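Side-chain contacts in ferrous iron uptake transporter protein B (Streptococcus thermophilus, PDB 3TAH), which probably drives GTP-dependent uptake of ferrous iron across the membrane, this chain being its cytosolic G-protein domain with the attached helical domain: residues Ile244-Asn247 with Glu248-Phe252; Ala251-Glu254 with Arg255-Met259. The protein carries 1 engineered substitution. One frame throughout, in Å; residues are numbered along the deposited sequence.

Contact 1: Ile244-Asn247 with Glu248-Phe252; sequences IVIN and ERYAF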
# COMPACT_ATOMS: atom_id res chain seq x y z
N ILE A 244 12.71 13.91 -1.61
CA ILE A 244 11.57 14.72 -1.19
C ILE A 244 10.42 13.79 -0.83
O ILE A 244 9.83 13.91 0.25
CB ILE A 244 11.14 15.74 -2.29
CG1 ILE A 244 12.17 16.86 -2.48
CG2 ILE A 244 9.77 16.36 -1.93
CD1 ILE A 244 11.95 17.69 -3.77
N VAL A 245 10.11 12.86 -1.72
CA VAL A 245 8.97 11.94 -1.49
C VAL A 245 9.23 11.03 -0.29
O VAL A 245 8.35 10.85 0.55
CB VAL A 245 8.63 11.13 -2.76
CG1 VAL A 245 7.50 10.15 -2.49
CG2 VAL A 245 8.25 12.06 -3.89
N ILE A 246 10.44 10.48 -0.20
CA ILE A 246 10.84 9.67 0.95
C ILE A 246 10.66 10.43 2.25
O ILE A 246 10.05 9.92 3.20
CB ILE A 246 12.33 9.23 0.85
CG1 ILE A 246 12.53 8.19 -0.26
CG2 ILE A 246 12.79 8.66 2.16
CD1 ILE A 246 14.02 7.84 -0.49
N ASN A 247 11.16 11.67 2.29
CA ASN A 247 11.07 12.49 3.50
C ASN A 247 9.62 12.80 3.85
O ASN A 247 9.25 12.76 5.02
CB ASN A 247 11.88 13.80 3.33
CG ASN A 247 13.38 13.56 3.23
OD1 ASN A 247 13.87 12.51 3.64
ND2 ASN A 247 14.11 14.54 2.68
N GLU A 248 8.80 13.10 2.83
CA GLU A 248 7.37 13.38 3.06
C GLU A 248 6.62 12.16 3.58
O GLU A 248 5.78 12.32 4.47
CB GLU A 248 6.68 13.97 1.81
CG GLU A 248 7.11 15.39 1.47
CD GLU A 248 6.88 16.38 2.61
OE1 GLU A 248 5.81 16.37 3.23
OE2 GLU A 248 7.78 17.19 2.86
N ARG A 249 6.90 10.97 3.05
CA ARG A 249 6.28 9.74 3.57
C ARG A 249 6.58 9.56 5.07
O ARG A 249 5.68 9.39 5.87
CB ARG A 249 6.71 8.49 2.79
CG ARG A 249 6.26 8.43 1.36
CD ARG A 249 6.59 7.08 0.69
NE ARG A 249 6.28 7.15 -0.74
CZ ARG A 249 5.05 7.14 -1.25
NH1 ARG A 249 3.98 7.04 -0.46
NH2 ARG A 249 4.88 7.23 -2.57
N TYR A 250 7.86 9.61 5.43
CA TYR A 250 8.24 9.48 6.84
C TYR A 250 7.71 10.59 7.73
O TYR A 250 7.33 10.32 8.86
CB TYR A 250 9.77 9.31 7.01
CG TYR A 250 10.24 7.93 6.61
CD1 TYR A 250 9.81 6.80 7.30
CD2 TYR A 250 11.14 7.75 5.56
CE1 TYR A 250 10.24 5.53 6.93
CE2 TYR A 250 11.57 6.48 5.19
CZ TYR A 250 11.12 5.37 5.88
OH TYR A 250 11.55 4.11 5.53
N ALA A 251 7.65 11.83 7.23
CA ALA A 251 7.08 12.93 8.03
C ALA A 251 5.60 12.66 8.35
O ALA A 251 5.16 12.81 9.50
CB ALA A 251 7.29 14.27 7.34
N PHE A 252 4.84 12.25 7.33
CA PHE A 252 3.44 11.89 7.50
C PHE A 252 3.27 10.78 8.53
O PHE A 252 2.45 10.88 9.46
CB PHE A 252 2.84 11.45 6.16
CG PHE A 252 1.48 10.83 6.30
CD1 PHE A 252 0.34 11.62 6.39
CD2 PHE A 252 1.33 9.44 6.33
CE1 PHE A 252 -0.92 11.05 6.53
CE2 PHE A 252 0.08 8.87 6.46
CZ PHE A 252 -1.04 9.67 6.55
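E248 N donates to I244 O at 2.9 Å, the first of four successive i+4 to i bonds that tie one turn of helix 241-259 to the next. The bond from Y250 N to I246 O is almost straight at the hydrogen (177°); V245 with R249 and N247 with A251 complete the ladder. Outside this ladder, two pairs of side chains lie alongside each other. V245 places CG1 anti to the backbone N (chi1 178°), and this methyl reaches the arginine, 3.7 Å from R249 NE. The R249 chain runs extended from CG to NE, carrying the guanidinium past the valine to helix 93-105, where NH1 bonds T101 and forms a salt bridge with E105. One residue on, I246 CG2 rests against the tyrosine ring, 3.9 Å from Y250 CD2, an apolar touch between methyl and ring. E248 CG lies 3.3 Å from I244 O; beyond it the chain bends at chi2 and OE1 accepts a bond from the backbone N of D175. Within the helical domain, I244 and V245 pack on helix 198-206 and E248 leans on F237 of helix 220-237; from the G domain side, Y98 of helix 93-105 stacks on Y250.

Contact 2: Ala251-Glu254 with Arg255-Met259; sequences AFIE and RVCQM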
# COMPACT_ATOMS: atom_id res chain seq x y z
N ALA A 251 7.65 11.83 7.23
CA ALA A 251 7.08 12.93 8.03
C ALA A 251 5.60 12.66 8.35
O ALA A 251 5.16 12.81 9.50
CB ALA A 251 7.29 14.27 7.34
N PHE A 252 4.84 12.25 7.33
CA PHE A 252 3.44 11.89 7.50
C PHE A 252 3.27 10.78 8.53
O PHE A 252 2.45 10.88 9.46
CB PHE A 252 2.84 11.45 6.16
CG PHE A 252 1.48 10.83 6.30
CD1 PHE A 252 0.34 11.62 6.39
CD2 PHE A 252 1.33 9.44 6.33
CE1 PHE A 252 -0.92 11.05 6.53
CE2 PHE A 252 0.08 8.87 6.46
CZ PHE A 252 -1.04 9.67 6.55
N ILE A 253 4.07 9.72 8.37
CA ILE A 253 4.07 8.57 9.28
C ILE A 253 4.37 8.99 10.72
O ILE A 253 3.67 8.57 11.64
CB ILE A 253 5.05 7.49 8.81
CG1 ILE A 253 4.58 6.86 7.51
CG2 ILE A 253 5.22 6.38 9.87
CD1 ILE A 253 5.68 6.10 6.80
N GLU A 254 5.40 9.81 10.91
CA GLU A 254 5.72 10.29 12.25
C GLU A 254 4.59 11.09 12.89
O GLU A 254 4.29 10.89 14.08
CB GLU A 254 7.03 11.10 12.25
CG GLU A 254 8.25 10.26 11.93
CD GLU A 254 9.56 11.00 12.05
OE1 GLU A 254 9.66 11.99 12.82
OE2 GLU A 254 10.52 10.57 11.38
N ARG A 255 3.97 11.98 12.10
CA ARG A 255 2.83 12.79 12.54
C ARG A 255 1.67 11.90 12.96
O ARG A 255 1.11 12.07 14.04
CB ARG A 255 2.36 13.77 11.45
CG ARG A 255 3.27 14.96 11.18
CD ARG A 255 2.56 16.05 10.33
NE ARG A 255 2.14 15.62 8.99
CZ ARG A 255 2.88 15.62 7.88
NH1 ARG A 255 4.15 16.00 7.88
NH2 ARG A 255 2.34 15.20 6.72
N VAL A 256 1.32 10.93 12.11
CA VAL A 256 0.26 9.99 12.43
C VAL A 256 0.56 9.22 13.71
O VAL A 256 -0.30 9.14 14.61
CB VAL A 256 0.02 8.99 11.27
CG1 VAL A 256 -0.95 7.90 11.72
CG2 VAL A 256 -0.50 9.73 10.03
N CYS A 257 1.77 8.66 13.82
CA CYS A 257 2.12 7.85 14.99
C CYS A 257 2.13 8.68 16.28
O CYS A 257 1.71 8.19 17.33
CB CYS A 257 3.43 7.10 14.79
SG CYS A 257 3.31 5.85 13.49
N GLN A 258 2.58 9.93 16.20
CA GLN A 258 2.48 10.86 17.34
C GLN A 258 1.02 11.13 17.73
O GLN A 258 0.65 11.01 18.91
CB GLN A 258 3.15 12.20 17.04
CG GLN A 258 3.03 13.24 18.16
CD GLN A 258 3.21 14.66 17.67
OE1 GLN A 258 4.11 15.35 18.12
NE2 GLN A 258 2.36 15.09 16.74
N MET A 259 0.19 11.52 16.76
CA MET A 259 -1.24 11.78 17.00
C MET A 259 -2.00 10.52 17.44
O MET A 259 -3.09 10.63 18.01
CB MET A 259 -1.93 12.39 15.77
CG MET A 259 -1.47 13.81 15.40
SD MET A 259 -2.34 14.56 14.00
CE MET A 259 -1.85 13.54 12.60
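R255 folds back along the helix over A251 and F252. Its CB lies 3.5 Å from F252 O, and CG approaches A251 O, the carbonyl that accepts the R255 N bond. After an extended step the chain bends at chi3 (-62°), which turns the guanidinium back toward the preceding turn and lays one face over the backbone there. CZ sits 3.8 Å from F252 CA. NH1 comes to 3.6 Å from A251 CB. NH2 is 3.6 Å from F252 CA. It also meets the phenylalanine at the edge of its ring, the guanidinium and ring planes standing 78° apart. These touches are van der Waals contacts of a surface arginine. They belong to the last turns of helix 241-259, the last helix of this chain, in the FeoB cytosolic helical domain, which here borders the G domain: F252 and V256 touch L136 of helix 129-136, and C257 touches L93 and E94 of helix 93-105. Toward that buried side, V256 sets CG2 over one face of the F252 ring in a CH-pi contact, the methyl 3.7 Å from the ring centroid and only 19° off the normal. One residue on, I253 CG2 lies 4.1 Å from C257 SG, an apolar contact.

Contacts 1 and 2 are consecutive stretches of helix 241-259, sharing A251 and F252, with centres about 10 Å apart. Each has a buried and a more exposed side, but the surface share is greater in 251-259. The two arginines mark the difference: R249 is buried and spends its charge on helix 93-105, whereas R255 lies exposed, draped on its own helix. The aromatic contacts differ too: I246 lies alongside the partly exposed Y250, whereas V256 covers a face of the buried F252. Helix 93-105 borders both contacts; beyond it, contact 1 packs among helices 198-206 and 220-237 of the helical domain, while contact 2 reaches helix 129-136 of the G domain.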